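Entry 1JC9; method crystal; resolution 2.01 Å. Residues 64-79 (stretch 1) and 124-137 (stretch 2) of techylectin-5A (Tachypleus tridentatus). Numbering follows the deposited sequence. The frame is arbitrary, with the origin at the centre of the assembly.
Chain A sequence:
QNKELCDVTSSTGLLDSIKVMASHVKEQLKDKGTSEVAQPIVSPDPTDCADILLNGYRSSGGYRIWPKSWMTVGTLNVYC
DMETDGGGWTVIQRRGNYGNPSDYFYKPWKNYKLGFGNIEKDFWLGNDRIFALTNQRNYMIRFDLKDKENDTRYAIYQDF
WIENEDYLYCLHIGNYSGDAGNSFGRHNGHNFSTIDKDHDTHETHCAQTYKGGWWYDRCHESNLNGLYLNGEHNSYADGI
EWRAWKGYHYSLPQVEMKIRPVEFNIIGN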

# COMPACT_ATOMS: atom_id res chain seq x y z
N ARG A 64 -4.92 -11.76 14.77
CA ARG A 64 -4.53 -10.72 15.71
C ARG A 64 -3.03 -10.87 15.90
O ARG A 64 -2.52 -11.97 16.09
CB ARG A 64 -5.24 -10.93 17.06
CG ARG A 64 -4.94 -9.85 18.09
CD ARG A 64 -5.58 -10.16 19.43
NE ARG A 64 -5.29 -9.12 20.42
CZ ARG A 64 -5.52 -9.25 21.72
NH1 ARG A 64 -6.03 -10.37 22.21
NH2 ARG A 64 -5.23 -8.25 22.55
N ILE A 65 -2.30 -9.76 15.81
CA ILE A 65 -0.86 -9.81 15.98
C ILE A 65 -0.39 -8.85 17.06
O ILE A 65 -1.11 -7.92 17.43
CB ILE A 65 -0.11 -9.46 14.67
CG1 ILE A 65 -0.50 -8.07 14.18
CG2 ILE A 65 -0.41 -10.51 13.61
CD1 ILE A 65 0.43 -7.51 13.11
N TRP A 66 0.81 -9.10 17.57
CA TRP A 66 1.42 -8.28 18.61
C TRP A 66 2.68 -7.63 18.06
O TRP A 66 3.78 -8.16 18.22
CB TRP A 66 1.80 -9.14 19.82
CG TRP A 66 0.71 -9.36 20.82
CD1 TRP A 66 0.54 -8.70 22.00
CD2 TRP A 66 -0.36 -10.31 20.73
NE1 TRP A 66 -0.57 -9.18 22.66
CE2 TRP A 66 -1.14 -10.16 21.89
CE3 TRP A 66 -0.74 -11.26 19.77
CZ2 TRP A 66 -2.28 -10.94 22.14
CZ3 TRP A 66 -1.87 -12.04 20.01
CH2 TRP A 66 -2.63 -11.87 21.19
N PRO A 67 2.55 -6.48 17.38
CA PRO A 67 3.80 -5.89 16.88
C PRO A 67 4.68 -5.52 18.08
O PRO A 67 4.18 -5.36 19.20
CB PRO A 67 3.31 -4.67 16.10
CG PRO A 67 2.03 -4.31 16.78
CD PRO A 67 1.39 -5.65 17.04
N LYS A 68 5.98 -5.41 17.86
CA LYS A 68 6.87 -5.07 18.96
C LYS A 68 6.50 -3.75 19.62
O LYS A 68 6.78 -3.55 20.80
CB LYS A 68 8.32 -5.05 18.49
CG LYS A 68 8.82 -6.44 18.12
CD LYS A 68 10.32 -6.46 17.88
CE LYS A 68 10.78 -7.89 17.58
NZ LYS A 68 12.25 -7.97 17.37
N SER A 69 5.85 -2.86 18.87
CA SER A 69 5.43 -1.57 19.40
C SER A 69 3.98 -1.59 19.88
O SER A 69 3.32 -0.55 19.90
CB SER A 69 5.56 -0.48 18.33
OG SER A 69 6.89 -0.35 17.89
N TRP A 70 3.48 -2.76 20.26
CA TRP A 70 2.09 -2.86 20.70
C TRP A 70 1.74 -1.91 21.85
O TRP A 70 0.60 -1.48 21.97
CB TRP A 70 1.72 -4.30 21.10
CG TRP A 70 2.41 -4.81 22.34
CD1 TRP A 70 3.55 -5.55 22.40
CD2 TRP A 70 1.99 -4.60 23.70
NE1 TRP A 70 3.87 -5.81 23.71
CE2 TRP A 70 2.93 -5.24 24.53
CE3 TRP A 70 0.91 -3.93 24.29
CZ2 TRP A 70 2.83 -5.24 25.93
CZ3 TRP A 70 0.81 -3.92 25.69
CH2 TRP A 70 1.77 -4.57 26.49
N MET A 71 2.72 -1.58 22.69
CA MET A 71 2.45 -0.69 23.80
C MET A 71 1.89 0.65 23.35
O MET A 71 1.15 1.30 24.10
CB MET A 71 3.71 -0.48 24.64
CG MET A 71 4.04 -1.66 25.53
SD MET A 71 5.57 -1.43 26.44
CE MET A 71 6.53 -2.85 25.86
N THR A 72 2.21 1.07 22.13
CA THR A 72 1.70 2.34 21.63
C THR A 72 0.55 2.16 20.65
O THR A 72 -0.53 2.71 20.87
CB THR A 72 2.82 3.17 20.97
OG1 THR A 72 3.32 2.49 19.81
CG2 THR A 72 3.96 3.39 21.95
N VAL A 73 0.76 1.40 19.57
CA VAL A 73 -0.32 1.20 18.59
C VAL A 73 -1.31 0.12 19.02
O VAL A 73 -2.43 0.08 18.51
CB VAL A 73 0.21 0.84 17.18
CG1 VAL A 73 0.98 2.00 16.59
CG2 VAL A 73 1.08 -0.41 17.23
N GLY A 74 -0.90 -0.75 19.94
CA GLY A 74 -1.76 -1.82 20.40
C GLY A 74 -1.68 -3.04 19.51
O GLY A 74 -0.93 -3.06 18.53
N THR A 75 -2.43 -4.08 19.85
CA THR A 75 -2.44 -5.28 19.02
C THR A 75 -3.32 -4.91 17.83
O THR A 75 -4.13 -3.99 17.92
CB THR A 75 -3.01 -6.50 19.77
OG1 THR A 75 -4.32 -6.19 20.26
CG2 THR A 75 -2.10 -6.86 20.93
N LEU A 76 -3.18 -5.63 16.73
CA LEU A 76 -3.96 -5.31 15.54
C LEU A 76 -4.48 -6.55 14.84
O LEU A 76 -3.87 -7.62 14.93
CB LEU A 76 -3.07 -4.59 14.51
CG LEU A 76 -1.96 -3.66 14.98
CD1 LEU A 76 -0.94 -3.49 13.87
CD2 LEU A 76 -2.57 -2.32 15.39
N ASN A 77 -5.59 -6.38 14.14
CA ASN A 77 -6.15 -7.45 13.34
C ASN A 77 -5.65 -7.12 11.94
O ASN A 77 -5.92 -6.04 11.41
CB ASN A 77 -7.68 -7.43 13.34
CG ASN A 77 -8.27 -8.13 14.54
OD1 ASN A 77 -7.83 -9.21 14.92
ND2 ASN A 77 -9.28 -7.51 15.15
N VAL A 78 -4.91 -8.04 11.34
CA VAL A 78 -4.40 -7.81 10.00
C VAL A 78 -4.82 -8.96 9.09
O VAL A 78 -5.15 -10.05 9.57
CB VAL A 78 -2.85 -7.73 9.99
CG1 VAL A 78 -2.39 -6.56 10.84
CG2 VAL A 78 -2.25 -9.03 10.50
N TYR A 79 -4.80 -8.71 7.79
CA TYR A 79 -5.14 -9.77 6.86
C TYR A 79 -3.85 -10.42 6.41
O TYR A 79 -2.93 -9.74 5.96
CB TYR A 79 -5.91 -9.23 5.65
CG TYR A 79 -6.42 -10.34 4.78
CD1 TYR A 79 -5.59 -10.99 3.87
CD2 TYR A 79 -7.74 -10.79 4.91
CE1 TYR A 79 -6.06 -12.06 3.10
CE2 TYR A 79 -8.21 -11.85 4.15
CZ TYR A 79 -7.37 -12.48 3.25
OH TYR A 79 -7.84 -13.53 2.50
N TRP A 124 -6.87 0.67 3.98
CA TRP A 124 -5.54 1.23 4.14
C TRP A 124 -5.28 0.98 5.62
O TRP A 124 -6.02 1.47 6.46
CB TRP A 124 -5.51 2.74 3.86
CG TRP A 124 -4.15 3.34 4.11
CD1 TRP A 124 -3.77 4.10 5.18
CD2 TRP A 124 -2.98 3.21 3.28
NE1 TRP A 124 -2.44 4.45 5.06
CE2 TRP A 124 -1.94 3.92 3.90
CE3 TRP A 124 -2.73 2.57 2.06
CZ2 TRP A 124 -0.65 4.01 3.36
CZ3 TRP A 124 -1.45 2.65 1.51
CH2 TRP A 124 -0.43 3.37 2.16
N LEU A 125 -4.25 0.20 5.92
CA LEU A 125 -3.95 -0.16 7.31
C LEU A 125 -3.75 1.01 8.27
O LEU A 125 -4.16 0.93 9.43
CB LEU A 125 -2.74 -1.09 7.36
CG LEU A 125 -2.49 -1.79 8.70
CD1 LEU A 125 -3.66 -2.72 9.03
CD2 LEU A 125 -1.19 -2.57 8.65
N GLY A 126 -3.11 2.08 7.81
CA GLY A 126 -2.85 3.22 8.69
C GLY A 126 -1.36 3.47 8.75
O GLY A 126 -0.58 2.55 9.00
N ASN A 127 -0.94 4.71 8.54
CA ASN A 127 0.49 5.02 8.54
C ASN A 127 1.21 4.77 9.86
O ASN A 127 2.35 4.31 9.86
CB ASN A 127 0.72 6.46 8.06
CG ASN A 127 0.30 6.66 6.60
OD1 ASN A 127 0.28 5.71 5.82
ND2 ASN A 127 -0.01 7.90 6.23
N ASP A 128 0.56 5.04 10.99
CA ASP A 128 1.22 4.78 12.27
C ASP A 128 1.44 3.27 12.42
O ASP A 128 2.45 2.84 12.98
CB ASP A 128 0.38 5.28 13.46
CG ASP A 128 0.42 6.79 13.62
OD1 ASP A 128 1.38 7.42 13.13
OD2 ASP A 128 -0.50 7.34 14.25
N ARG A 129 0.51 2.48 11.91
CA ARG A 129 0.65 1.03 11.99
C ARG A 129 1.69 0.52 11.01
O ARG A 129 2.44 -0.40 11.32
CB ARG A 129 -0.70 0.35 11.71
CG ARG A 129 -1.69 0.46 12.85
CD ARG A 129 -3.06 0.15 12.34
NE ARG A 129 -4.09 0.13 13.38
CZ ARG A 129 -5.39 0.04 13.12
NH1 ARG A 129 -5.81 -0.04 11.86
NH2 ARG A 129 -6.26 0.02 14.11
N ILE A 130 1.74 1.13 9.83
CA ILE A 130 2.72 0.73 8.83
C ILE A 130 4.12 1.10 9.33
O ILE A 130 5.08 0.35 9.12
CB ILE A 130 2.42 1.40 7.47
CG1 ILE A 130 1.08 0.88 6.94
CG2 ILE A 130 3.55 1.13 6.48
CD1 ILE A 130 0.59 1.56 5.67
N PHE A 131 4.23 2.25 9.98
CA PHE A 131 5.52 2.67 10.55
C PHE A 131 5.95 1.63 11.59
O PHE A 131 7.09 1.17 11.59
CB PHE A 131 5.38 4.04 11.22
CG PHE A 131 6.46 4.33 12.23
CD1 PHE A 131 7.74 4.70 11.82
CD2 PHE A 131 6.21 4.18 13.59
CE1 PHE A 131 8.75 4.93 12.74
CE2 PHE A 131 7.22 4.40 14.53
CZ PHE A 131 8.50 4.77 14.11
N ALA A 132 5.02 1.28 12.48
CA ALA A 132 5.30 0.32 13.55
C ALA A 132 5.76 -1.04 13.01
O ALA A 132 6.72 -1.62 13.52
CB ALA A 132 4.06 0.13 14.43
N LEU A 133 5.08 -1.55 12.00
CA LEU A 133 5.45 -2.84 11.43
C LEU A 133 6.77 -2.80 10.64
O LEU A 133 7.64 -3.65 10.87
CB LEU A 133 4.33 -3.37 10.54
CG LEU A 133 2.99 -3.71 11.22
CD1 LEU A 133 1.97 -4.09 10.16
CD2 LEU A 133 3.18 -4.86 12.20
N THR A 134 6.92 -1.84 9.74
CA THR A 134 8.14 -1.76 8.92
C THR A 134 9.42 -1.43 9.66
O THR A 134 10.52 -1.62 9.14
CB THR A 134 7.98 -0.75 7.75
OG1 THR A 134 7.66 0.55 8.26
CG2 THR A 134 6.87 -1.20 6.81
N ASN A 135 9.29 -0.93 10.89
CA ASN A 135 10.46 -0.60 11.68
C ASN A 135 10.87 -1.67 12.70
O ASN A 135 11.96 -1.59 13.25
CB ASN A 135 10.25 0.75 12.39
CG ASN A 135 10.39 1.94 11.45
OD1 ASN A 135 11.39 2.66 11.48
ND2 ASN A 135 9.39 2.14 10.59
N GLN A 136 10.01 -2.66 12.94
CA GLN A 136 10.36 -3.70 13.92
C GLN A 136 11.44 -4.64 13.37
O GLN A 136 12.11 -5.34 14.13
CB GLN A 136 9.12 -4.49 14.38
CG GLN A 136 8.38 -5.28 13.33
CD GLN A 136 7.10 -5.88 13.89
OE1 GLN A 136 6.71 -5.59 15.03
NE2 GLN A 136 6.43 -6.71 13.11
N ARG A 137 11.59 -4.64 12.05
CA ARG A 137 12.63 -5.40 11.38
C ARG A 137 12.64 -5.09 9.90
O ARG A 137 11.89 -4.23 9.45
CB ARG A 137 12.51 -6.91 11.64
CG ARG A 137 11.24 -7.62 11.25
CD ARG A 137 11.56 -9.10 11.39
NE ARG A 137 10.44 -10.02 11.22
CZ ARG A 137 9.56 -10.32 12.17
NH1 ARG A 137 9.67 -9.76 13.38
NH2 ARG A 137 8.61 -11.21 11.93
O HOH W 1 13.13 -5.54 16.49
O HOH W 2 6.06 -2.90 16.02
O HOH W 3 -3.37 0.73 15.91

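What fills the apolar centre of the contact? The helix that begins at Asn127 lies against two paired strands of the first stretch, the loop between them and its short helix, and its Leu133 serves two partners at once. Its CD2 sits 3.9 Å from Ile65 CD1 and also 3.9 Å from Pro67 CB. The CA-to-CB bond of Leu133 points sideways, but chi1 m and chi2 t bring the end of the side chain nearer. Farther along, Val78 CG1 and CD1 of Leu125, which precedes the helix, meet more loosely at 4.4 Å.

How do the short helix and its N-cap meet the long helix? At Ala132, whose side chain is a single methyl, the backbones lie close: its CA is 6.1 Å from the CA of Ser69. Ala132 CB then packs 4.1 Å from CG2 of Val73, the short-helix residue in contact, and 4.2 Å from CB of Ser69, the residue just before that helix. Gly74 ends this helix with positive phi, and the chain turns into the strand carrying Leu76.

What does Arg129 do beside these apolar groups? Its extended side chain passes Leu76, whose CD2 lies 3.5 Å from Arg129 NE in an oblique approach. The charged group keeps polar partners: Arg129 NH1 donates to Leu125 O at 3.1 Å, and water 3 links Arg129 NE (2.7 Å) to Val73 O (2.8 Å).

Where do the stretches bond directly? Lys68 N donates to Gln136 OE1 at 2.9 Å, nearly straight at 167°, so the side-chain amide of Gln136 caters to a backbone NH in the Pro67-Trp70 type I turn. Water 2 reinforces the join, accepting from Ser69 N and donating to Ala132 O and Gln136 OE1, each at 2.9 Å. At the outer edge, the extended Lys68 side chain reaches water 1, which accepts from Lys68 NZ at 2.7 Å and donates to Gln136 O at 2.6 Å.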